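Local coordinates for protein 3',5'-nucleoside bisphosphate phosphatase (Chromobacterium violaceum, PDB 2YB1) that hydrolyses nucleoside 3',5'-bisphosphates to nucleoside 5'-phosphates and orthophosphate, using three manganese ions in a PHP-family active site of the amidohydrolase superfamily, at residues I189-P192 / G193-M197; M131-R134 / T135-A138; A16-P19 / T20-I23; W170-L173 / E174-V177. All coordinates share one frame; numbering follows the deposited sequence.

Contact 1 of 4, residues I189-P192 / G193-M197; sequences IAHP and GRYDM. With MN (manganese (II) ion), chain D; PO4 (phosphate ion), chain F.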
loop_
_atom_site.group_PDB
_atom_site.type_symbol
_atom_site.label_atom_id
_atom_site.label_comp_id
_atom_site.label_asym_id
_atom_site.label_seq_id
_atom_site.Cartn_x
_atom_site.Cartn_y
_atom_site.Cartn_z
ATOM N N ILE A 189 -4.503 -7.424 -5.277
ATOM C CA ILE A 189 -4.741 -7.657 -3.857
ATOM C C ILE A 189 -3.390 -7.609 -3.151
ATOM O O ILE A 189 -2.480 -8.392 -3.461
ATOM C CB ILE A 189 -5.380 -9.031 -3.604
ATOM C CG1 ILE A 189 -6.811 -9.067 -4.161
ATOM C CG2 ILE A 189 -5.367 -9.351 -2.106
ATOM C CD1 ILE A 189 -7.417 -10.464 -4.196
ATOM N N ALA A 190 -3.259 -6.687 -2.200
ATOM C CA ALA A 190 -1.973 -6.462 -1.551
ATOM C C ALA A 190 -1.784 -7.404 -0.361
ATOM O O ALA A 190 -2.751 -7.759 0.314
ATOM C CB ALA A 190 -1.852 -5.006 -1.101
ATOM N N HIS A 191 -0.545 -7.843 -0.161
ATOM C CA HIS A 191 -0.134 -8.594 1.025
ATOM C C HIS A 191 -1.227 -9.495 1.616
ATOM O O HIS A 191 -1.610 -9.349 2.777
ATOM C CB HIS A 191 0.478 -7.658 2.084
ATOM C CG HIS A 191 -0.413 -6.525 2.482
ATOM N ND1 HIS A 191 -1.651 -6.716 3.055
ATOM C CD2 HIS A 191 -0.238 -5.181 2.399
ATOM C CE1 HIS A 191 -2.205 -5.541 3.301
ATOM N NE2 HIS A 191 -1.367 -4.596 2.914
ATOM N N PRO A 192 -1.707 -10.461 0.817
ATOM C CA PRO A 192 -2.819 -11.329 1.229
ATOM C C PRO A 192 -2.515 -12.171 2.483
ATOM O O PRO A 192 -3.437 -12.553 3.200
ATOM C CB PRO A 192 -3.055 -12.210 -0.009
ATOM C CG PRO A 192 -1.744 -12.190 -0.756
ATOM C CD PRO A 192 -1.216 -10.788 -0.534
ATOM N N GLY A 193 -1.243 -12.420 2.762
ATOM C CA GLY A 193 -0.864 -13.204 3.926
ATOM C C GLY A 193 -1.127 -12.521 5.255
ATOM O O GLY A 193 -1.083 -13.165 6.308
ATOM N N ARG A 194 -1.403 -11.218 5.211
ATOM C CA ARG A 194 -1.689 -10.451 6.425
ATOM C C ARG A 194 -3.152 -10.561 6.859
ATOM O O ARG A 194 -3.484 -10.224 7.990
ATOM C CB ARG A 194 -1.347 -8.966 6.239
ATOM C CG ARG A 194 0.119 -8.659 6.038
ATOM C CD ARG A 194 0.607 -7.609 7.045
ATOM N NE ARG A 194 -0.281 -6.440 7.164
ATOM C CZ ARG A 194 0.020 -5.210 6.748
ATOM N NH1 ARG A 194 1.193 -4.969 6.167
ATOM N NH2 ARG A 194 -0.852 -4.215 6.913
ATOM N N TYR A 195 -4.029 -11.008 5.964
ATOM C CA TYR A 195 -5.457 -10.983 6.268
ATOM C C TYR A 195 -5.842 -12.173 7.154
ATOM O O TYR A 195 -5.250 -13.256 7.033
ATOM C CB TYR A 195 -6.273 -10.988 4.972
ATOM C CG TYR A 195 -5.935 -9.855 4.017
ATOM C CD1 TYR A 195 -5.655 -8.582 4.491
ATOM C CD2 TYR A 195 -5.896 -10.066 2.641
ATOM C CE1 TYR A 195 -5.340 -7.550 3.625
ATOM C CE2 TYR A 195 -5.587 -9.032 1.762
ATOM C CZ TYR A 195 -5.313 -7.774 2.264
ATOM O OH TYR A 195 -4.993 -6.735 1.409
ATOM N N ASP A 196 -6.843 -12.011 8.018
ATOM C CA ASP A 196 -7.185 -13.149 8.854
ATOM C C ASP A 196 -8.267 -13.909 8.093
ATOM O O ASP A 196 -9.472 -13.731 8.316
ATOM C CB ASP A 196 -7.715 -12.634 10.198
ATOM C CG ASP A 196 -8.219 -13.753 11.126
ATOM O OD1 ASP A 196 -7.636 -14.864 11.144
ATOM O OD2 ASP A 196 -9.203 -13.495 11.859
ATOM N N MET A 197 -7.795 -14.858 7.283
ATOM C CA MET A 197 -8.636 -15.582 6.339
ATOM C C MET A 197 -7.991 -16.930 6.064
ATOM O O MET A 197 -6.777 -17.004 5.859
ATOM C CB MET A 197 -8.731 -14.804 5.017
ATOM C CG MET A 197 -9.394 -13.420 5.115
ATOM S SD MET A 197 -9.460 -12.621 3.494
ATOM C CE MET A 197 -10.144 -11.017 3.917
HETATM MN MN MN D . -1.426 -2.459 2.861
HETATM P P PO4 F . 0.625 -1.469 4.352
HETATM O O1 PO4 F . 1.514 -2.231 5.318
HETATM O O2 PO4 F . 1.132 -0.068 4.214
HETATM O O3 PO4 F . 0.664 -2.113 2.975
HETATM O O4 PO4 F . -0.787 -1.498 4.880
HETATM O O HOH W 1 -4.158 -14.722 4.764
#

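Contact 2 of 4, residues M131-R134 / T135-A138; sequences MISR and THFA. With AMP (adenosine monophosphate), chain E.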
loop_
_atom_site.group_PDB
_atom_site.type_symbol
_atom_site.label_atom_id
_atom_site.label_comp_id
_atom_site.label_asym_id
_atom_site.label_seq_id
_atom_site.Cartn_x
_atom_site.Cartn_y
_atom_site.Cartn_z
ATOM N N MET A 131 -3.958 12.708 5.542
ATOM C CA MET A 131 -3.463 11.331 5.382
ATOM C C MET A 131 -3.128 10.653 6.711
ATOM O O MET A 131 -2.568 9.554 6.730
ATOM C CB MET A 131 -2.255 11.277 4.447
ATOM C CG MET A 131 -2.581 11.616 2.997
ATOM S SD MET A 131 -4.039 10.753 2.388
ATOM C CE MET A 131 -3.893 9.080 3.005
ATOM N N ILE A 132 -3.452 11.324 7.810
ATOM C CA ILE A 132 -3.110 10.844 9.150
ATOM C C ILE A 132 -3.520 9.367 9.344
ATOM O O ILE A 132 -4.649 8.974 9.045
ATOM C CB ILE A 132 -3.737 11.762 10.250
ATOM C CG1 ILE A 132 -3.329 11.310 11.657
ATOM C CG2 ILE A 132 -5.268 11.832 10.116
ATOM C CD1 ILE A 132 -1.865 11.575 12.022
ATOM N N SER A 133 -2.601 8.569 9.876
ATOM C CA SER A 133 -2.709 7.106 9.819
ATOM C C SER A 133 -2.337 6.467 11.156
ATOM O O SER A 133 -1.605 7.066 11.930
ATOM C CB SER A 133 -1.753 6.618 8.725
ATOM O OG SER A 133 -1.362 5.277 8.886
ATOM N N ARG A 134 -2.830 5.253 11.415
ATOM C CA ARG A 134 -2.384 4.470 12.570
ATOM C C ARG A 134 -0.862 4.366 12.599
ATOM O O ARG A 134 -0.275 4.215 13.666
ATOM C CB ARG A 134 -2.978 3.053 12.558
ATOM C CG ARG A 134 -4.483 3.006 12.848
ATOM C CD ARG A 134 -4.994 1.575 13.007
ATOM N NE ARG A 134 -5.106 0.888 11.719
ATOM C CZ ARG A 134 -5.080 -0.431 11.567
ATOM N NH1 ARG A 134 -4.937 -1.220 12.628
ATOM N NH2 ARG A 134 -5.196 -0.967 10.351
ATOM N N THR A 135 -0.229 4.418 11.423
ATOM C CA THR A 135 1.234 4.333 11.336
ATOM C C THR A 135 1.887 5.486 12.078
ATOM O O THR A 135 2.857 5.297 12.806
ATOM C CB THR A 135 1.719 4.336 9.873
ATOM O OG1 THR A 135 1.142 3.224 9.176
ATOM C CG2 THR A 135 3.253 4.241 9.802
ATOM N N HIS A 136 1.344 6.691 11.888
ATOM C CA HIS A 136 1.862 7.867 12.574
ATOM C C HIS A 136 1.659 7.777 14.090
ATOM O O HIS A 136 2.542 8.179 14.860
ATOM C CB HIS A 136 1.220 9.136 12.023
ATOM C CG HIS A 136 1.380 9.298 10.545
ATOM N ND1 HIS A 136 0.306 9.344 9.679
ATOM C CD2 HIS A 136 2.487 9.408 9.774
ATOM C CE1 HIS A 136 0.747 9.498 8.443
ATOM N NE2 HIS A 136 2.066 9.546 8.473
ATOM N N PHE A 137 0.515 7.243 14.518
ATOM C CA PHE A 137 0.248 7.022 15.941
ATOM C C PHE A 137 1.275 6.063 16.522
ATOM O O PHE A 137 1.770 6.263 17.627
ATOM C CB PHE A 137 -1.168 6.460 16.168
ATOM C CG PHE A 137 -2.242 7.521 16.232
ATOM C CD1 PHE A 137 -2.734 8.108 15.070
ATOM C CD2 PHE A 137 -2.736 7.947 17.456
ATOM C CE1 PHE A 137 -3.713 9.099 15.134
ATOM C CE2 PHE A 137 -3.709 8.938 17.525
ATOM C CZ PHE A 137 -4.200 9.510 16.354
ATOM N N ALA A 138 1.605 5.022 15.764
ATOM C CA ALA A 138 2.578 4.039 16.228
ATOM C C ALA A 138 3.975 4.653 16.371
ATOM O O ALA A 138 4.671 4.404 17.357
ATOM C CB ALA A 138 2.607 2.829 15.293
HETATM P P AMP E . -4.857 3.281 8.727
HETATM O O1P AMP E . -5.757 2.250 9.375
HETATM O O2P AMP E . -5.062 3.202 7.229
HETATM O O3P AMP E . -5.040 4.619 9.401
HETATM O "O5'" AMP E . -3.419 2.700 9.092
HETATM C "C5'" AMP E . -2.993 1.450 8.578
HETATM C "C4'" AMP E . -1.493 1.379 8.461
HETATM O "O4'" AMP E . -0.925 1.068 9.752
HETATM C "C3'" AMP E . -0.957 0.286 7.546
HETATM O "O3'" AMP E . -0.952 0.674 6.180
HETATM C "C2'" AMP E . 0.437 0.012 8.104
HETATM O "O2'" AMP E . 1.372 0.955 7.596
HETATM C "C1'" AMP E . 0.241 0.280 9.597
HETATM N N9 AMP E . 0.064 -0.970 10.357
HETATM C C8 AMP E . -1.095 -1.634 10.551
HETATM N N7 AMP E . -0.879 -2.760 11.290
HETATM C C5 AMP E . 0.440 -2.826 11.564
HETATM C C6 AMP E . 1.341 -3.743 12.300
HETATM N N6 AMP E . 0.862 -4.857 12.900
HETATM N N1 AMP E . 2.659 -3.427 12.348
HETATM C C2 AMP E . 3.159 -2.325 11.752
HETATM N N3 AMP E . 2.398 -1.450 11.066
HETATM C C4 AMP E . 1.058 -1.644 10.945
#

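Contact 3 of 4, residues A16-P19 / T20-I23; sequences ALTP and TEVI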
loop_
_atom_site.group_PDB
_atom_site.type_symbol
_atom_site.label_atom_id
_atom_site.label_comp_id
_atom_site.label_asym_id
_atom_site.label_seq_id
_atom_site.Cartn_x
_atom_site.Cartn_y
_atom_site.Cartn_z
ATOM N N ALA A 16 8.242 7.283 5.698
ATOM C CA ALA A 16 9.112 8.269 6.342
ATOM C C ALA A 16 9.929 9.121 5.363
ATOM O O ALA A 16 10.436 10.182 5.731
ATOM C CB ALA A 16 10.031 7.587 7.347
ATOM N N LEU A 17 10.051 8.665 4.118
ATOM C CA LEU A 17 10.874 9.354 3.117
ATOM C C LEU A 17 10.014 10.078 2.091
ATOM O O LEU A 17 8.942 9.603 1.726
ATOM C CB LEU A 17 11.764 8.344 2.377
ATOM C CG LEU A 17 13.101 7.904 2.988
ATOM C CD1 LEU A 17 12.982 7.645 4.461
ATOM C CD2 LEU A 17 13.635 6.677 2.266
ATOM N N THR A 18 10.487 11.217 1.605
ATOM C CA THR A 18 9.786 11.897 0.523
ATOM C C THR A 18 9.826 11.029 -0.743
ATOM O O THR A 18 10.625 10.093 -0.850
ATOM C CB THR A 18 10.412 13.272 0.206
ATOM O OG1 THR A 18 11.732 13.080 -0.320
ATOM C CG2 THR A 18 10.477 14.144 1.472
ATOM N N PRO A 19 8.958 11.336 -1.713
ATOM C CA PRO A 19 9.005 10.589 -2.972
ATOM C C PRO A 19 10.419 10.599 -3.577
ATOM O O PRO A 19 10.885 9.567 -4.049
ATOM C CB PRO A 19 7.999 11.346 -3.856
ATOM C CG PRO A 19 6.994 11.924 -2.839
ATOM C CD PRO A 19 7.874 12.345 -1.690
ATOM N N THR A 20 11.102 11.746 -3.560
ATOM C CA THR A 20 12.459 11.795 -4.103
ATOM C C THR A 20 13.404 10.905 -3.289
ATOM O O THR A 20 14.178 10.122 -3.851
ATOM C CB THR A 20 12.999 13.236 -4.203
ATOM O OG1 THR A 20 12.269 13.945 -5.206
ATOM C CG2 THR A 20 14.467 13.238 -4.606
ATOM N N GLU A 21 13.319 10.998 -1.966
ATOM C CA GLU A 21 14.222 10.243 -1.101
ATOM C C GLU A 21 14.044 8.735 -1.231
ATOM O O GLU A 21 15.026 7.992 -1.230
ATOM C CB GLU A 21 14.042 10.655 0.362
ATOM C CG GLU A 21 14.541 12.057 0.670
ATOM C CD GLU A 21 14.148 12.516 2.067
ATOM O OE1 GLU A 21 13.231 11.914 2.664
ATOM O OE2 GLU A 21 14.755 13.477 2.564
ATOM N N VAL A 22 12.797 8.280 -1.330
ATOM C CA VAL A 22 12.532 6.835 -1.367
ATOM C C VAL A 22 12.966 6.240 -2.712
ATOM O O VAL A 22 13.538 5.146 -2.764
ATOM C CB VAL A 22 11.053 6.490 -0.996
ATOM C CG1 VAL A 22 10.094 6.903 -2.103
ATOM C CG2 VAL A 22 10.904 4.980 -0.639
ATOM N N ILE A 23 12.750 6.990 -3.791
ATOM C CA ILE A 23 13.238 6.576 -5.112
ATOM C C ILE A 23 14.769 6.521 -5.142
ATOM O O ILE A 23 15.359 5.565 -5.664
ATOM C CB ILE A 23 12.723 7.519 -6.245
ATOM C CG1 ILE A 23 11.194 7.422 -6.391
ATOM C CG2 ILE A 23 13.422 7.218 -7.569
ATOM C CD1 ILE A 23 10.691 6.029 -6.763
HETATM O O HOH W 2 12.765 12.205 5.222
#

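Contact 4 of 4, residues W170-L173 / E174-V177; sequences WASL and EDAV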
loop_
_atom_site.group_PDB
_atom_site.type_symbol
_atom_site.label_atom_id
_atom_site.label_comp_id
_atom_site.label_asym_id
_atom_site.label_seq_id
_atom_site.Cartn_x
_atom_site.Cartn_y
_atom_site.Cartn_z
ATOM N N TRP A 170 -14.189 1.925 4.691
ATOM C CA TRP A 170 -13.413 2.411 3.551
ATOM C C TRP A 170 -14.164 2.134 2.246
ATOM O O TRP A 170 -15.385 1.956 2.258
ATOM C CB TRP A 170 -12.004 1.810 3.548
ATOM C CG TRP A 170 -11.303 1.931 4.869
ATOM C CD1 TRP A 170 -11.131 0.945 5.797
ATOM C CD2 TRP A 170 -10.694 3.109 5.417
ATOM N NE1 TRP A 170 -10.439 1.431 6.886
ATOM C CE2 TRP A 170 -10.159 2.755 6.677
ATOM C CE3 TRP A 170 -10.528 4.422 4.957
ATOM C CZ2 TRP A 170 -9.467 3.669 7.486
ATOM C CZ3 TRP A 170 -9.849 5.335 5.772
ATOM C CH2 TRP A 170 -9.329 4.947 7.019
ATOM N N ALA A 171 -13.460 2.161 1.117
ATOM C CA ALA A 171 -14.109 1.929 -0.175
ATOM C C ALA A 171 -14.699 0.526 -0.260
ATOM O O ALA A 171 -14.291 -0.374 0.467
ATOM C CB ALA A 171 -13.122 2.139 -1.313
ATOM N N SER A 172 -15.682 0.344 -1.131
ATOM C CA SER A 172 -16.110 -0.998 -1.467
ATOM C C SER A 172 -15.050 -1.635 -2.373
ATOM O O SER A 172 -14.262 -0.931 -3.032
ATOM C CB SER A 172 -17.468 -0.971 -2.169
ATOM O OG SER A 172 -17.328 -0.532 -3.510
ATOM N N LEU A 173 -15.028 -2.960 -2.410
ATOM C CA LEU A 173 -14.130 -3.676 -3.303
ATOM C C LEU A 173 -14.425 -3.295 -4.759
ATOM O O LEU A 173 -13.510 -3.032 -5.540
ATOM C CB LEU A 173 -14.282 -5.190 -3.103
ATOM C CG LEU A 173 -13.352 -6.107 -3.896
ATOM C CD1 LEU A 173 -11.911 -5.820 -3.507
ATOM C CD2 LEU A 173 -13.682 -7.588 -3.655
ATOM N N GLU A 174 -15.708 -3.263 -5.117
ATOM C CA GLU A 174 -16.115 -2.939 -6.478
ATOM C C GLU A 174 -15.655 -1.538 -6.892
ATOM O O GLU A 174 -15.168 -1.334 -8.008
ATOM C CB GLU A 174 -17.638 -3.100 -6.641
ATOM C CG GLU A 174 -18.081 -4.565 -6.589
ATOM C CD GLU A 174 -19.575 -4.744 -6.354
ATOM O OE1 GLU A 174 -20.139 -4.016 -5.500
ATOM O OE2 GLU A 174 -20.174 -5.625 -7.018
ATOM N N ASP A 175 -15.800 -0.575 -5.988
ATOM C CA ASP A 175 -15.345 0.784 -6.274
ATOM C C ASP A 175 -13.831 0.870 -6.442
ATOM O O ASP A 175 -13.354 1.475 -7.401
ATOM C CB ASP A 175 -15.816 1.765 -5.207
ATOM C CG ASP A 175 -17.244 2.232 -5.436
ATOM O OD1 ASP A 175 -17.772 2.013 -6.548
ATOM O OD2 ASP A 175 -17.823 2.830 -4.514
ATOM N N ALA A 176 -13.075 0.269 -5.523
ATOM C CA ALA A 176 -11.615 0.365 -5.589
ATOM C C ALA A 176 -11.056 -0.209 -6.892
ATOM O O ALA A 176 -10.262 0.449 -7.576
ATOM C CB ALA A 176 -10.962 -0.299 -4.387
ATOM N N VAL A 177 -11.473 -1.428 -7.232
ATOM C CA VAL A 177 -11.030 -2.076 -8.467
ATOM C C VAL A 177 -11.467 -1.299 -9.717
ATOM O O VAL A 177 -10.667 -1.084 -10.623
ATOM C CB VAL A 177 -11.528 -3.541 -8.564
ATOM C CG1 VAL A 177 -11.173 -4.131 -9.916
ATOM C CG2 VAL A 177 -10.930 -4.376 -7.430
HETATM O O HOH W 3 -16.675 2.986 -2.134
#

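Contact 1 of 4, residues I189-P192 / G193-M197
The guanidinium of R194 lies flat on the imidazole of H191, the group centres 4.1 Å apart and the planes inclined by only 12°, with CZ over the middle of the ring. A190 CB sits against the opposite face, toward the rim, so the imidazole is held between a methyl and a guanidinium. H191 reaches this place with CG between its backbone N and carbonyl carbon (chi1 55°), in a residue whose own backbone is left-handed; NE2 then points at manganese, 2.1 Å away. The R194 chain bends at chi2 and chi3, which lays its head on the ring and turns its edge to the phosphate: NH1 donates an almost straight bond to O1 (2.9 Å), and NH2 a weak one to O4. The same phosphate binds the metal through O3 and O4, so histidine, metal, anion and arginine close a circuit. Y195 comes in beside this pair. Its ring meets that of H191 obliquely, takes H191 O over its face and has I189 CG2 at its edge (3.9 Å from CE2); Y195 OH is 2.7 Å from A190 O and hydrogen-bonds with the backbone N of H75. The turn is tied by R194 N to H191 O (3.1 Å) and Y195 N to P192 O (3.2 Å), and a water bridges P192 O and Y195 O. E64 and H75 complete the protein ligands of this manganese: the loop after strand 186-189 forms one wall of the trinuclear metal centre of a PHP phosphatase.

Contact 2 of 4, residues M131-R134 / T135-A138
T135 N donates to S133 OG at 2.9 Å, the serine oxygen standing anti to its own backbone N (chi1 157°) and so starting the helix. Directly beside this cap R134 holds the 5'-phosphate of AMP from two directions: its backbone N donates to O3P (3.1 Å), and its side chain, bent at chi3 (-75°), brings NE to O1P (2.8 Å, N-H...O 167°), with a weak bond from NH2 to the same oxygen. The phosphorus lies in the guanidinium plane at its edge, while adenine C8 stands over one face. NH1 is spent on L158 O. T135 turns OG1 to the ribose, 2.8 Å from O2' and 3.0 Å from O4', and also hydrogen-bonds with D14 OD2. In return for the serine cap, H136 offers ND1 at its ring edge to S133 N (3.0 Å, weak), a capping box with a histidine as the reciprocal partner. I132 packs outside this, CD1 3.9 Å from H136 ND1 and CG1 4.1 Å from F137 CE1. Helices 99-112 and 118-123 cover these apolar groups; R102 and R99 add further bonds to AMP. The capped N-terminus of helix 134-143 thus forms one side of the nucleotide pocket, its first residues serving as the 5'-phosphate and ribose site.

Contact 3 of 4, residues A16-P19 / T20-I23
T18 carries OG1 in the position between its backbone N and carbonyl carbon (chi1 66°), facing the first turn of the helix, while E21 swings CG anti to its carbonyl carbon (chi1 -70°) and runs on extended beyond CG, which brings its carboxylate alongside T18 N. The two side chains then exchange bonds with each other's backbone. T18 OG1 accepts from E21 N at 3.1 Å; E21 OE1 accepts from T18 N at 3.0 Å, nearly straight at the hydrogen (165°) but met from above the carboxylate plane. This is the classic capping box, with T18 as N-cap of helix 19-27 and P19 as its first residue. A water donates to both E21 OE1 (2.6 Å) and A16 O, so that OE1 takes two hydrogens. The negative charge, sitting at the positive end of the helix dipole, is probably stabilised there. Next to the polar exchange L17 lies across the turn: its CB is 3.8 Å from E21 CB and 3.9 Å from V22 CB, and CD2 rests near V22 CA. Ordinary helical bonds follow, V22 N to T18 O (2.9 Å) and I23 N to P19 O. T20 OG1 hydrogen-bonds with E47 of helix 45-54, against whose A48 and A51 I23 packs, whereas L17 touches P252 and V22 meets F249 in the loop beyond strand 242-246.

Contact 4 of 4, residues W170-L173 / E174-V177
E174 is in the opening turn of helix 173-182, whose N-cap is S172; its CB passes 4.1 Å from S172 OG, and its extended chain then leads away from the serine. One residue on, D175 supplies the capping bond from its backbone: D175 N donates to S172 OG at 2.9 Å (N-H...O 159°). That oxygen is placed for it by a chi1 of 75°, which sets OG between the serine's own N and carbonyl carbon. The aspartate side chain also turns back toward the cap, CB 3.2 Å from S172 OG, but its carboxylate reaches the serine backbone through a water, which donates to D175 OD2 and accepts from S172 N. The return half of the cap is therefore water-mediated. Next, A176 N donates to S172 O at 3.0 Å. A176 CB rests 4.5 Å from A171 CB, a loose contact on the inner side, and packs against V65 and V67 of strand 59-69. A171 is itself tied to the backbone of that strand at S66 and S68. V177 closes the turn, its N donating to L173 O (3.1 Å). L173 meets W69 of strand 59-69 and, with V177, packs on helix 199-211 through L205, D208 and F209, so that the start of the helix is joined to both the strand and the neighbouring helix. Where these two side chains meet each other, L173 CD1 lies 4.3 Å from V177 CG2.

Contacts 2, 3 and 4 are all helix N-caps, whereas contact 1 is the turn after a strand of the central sheet. Contacts 1 and 2 face the active site together: their centres are 20 Å apart but their nearest atoms only about 6 Å, contact 1 holding a manganese and the inorganic phosphate, contact 2 the AMP. The side chain of R194 comes within about 4 Å of the AMP. Contact 4 is further off, the side chain of A176 about 9 Å from those of the metal ligands H75 and E64 and about 12 Å from a manganese. Contact 3 lies across the chain's centre from contacts 1 and 4, yet the side chain of A16 is about 6 Å from that of the metal ligand H250.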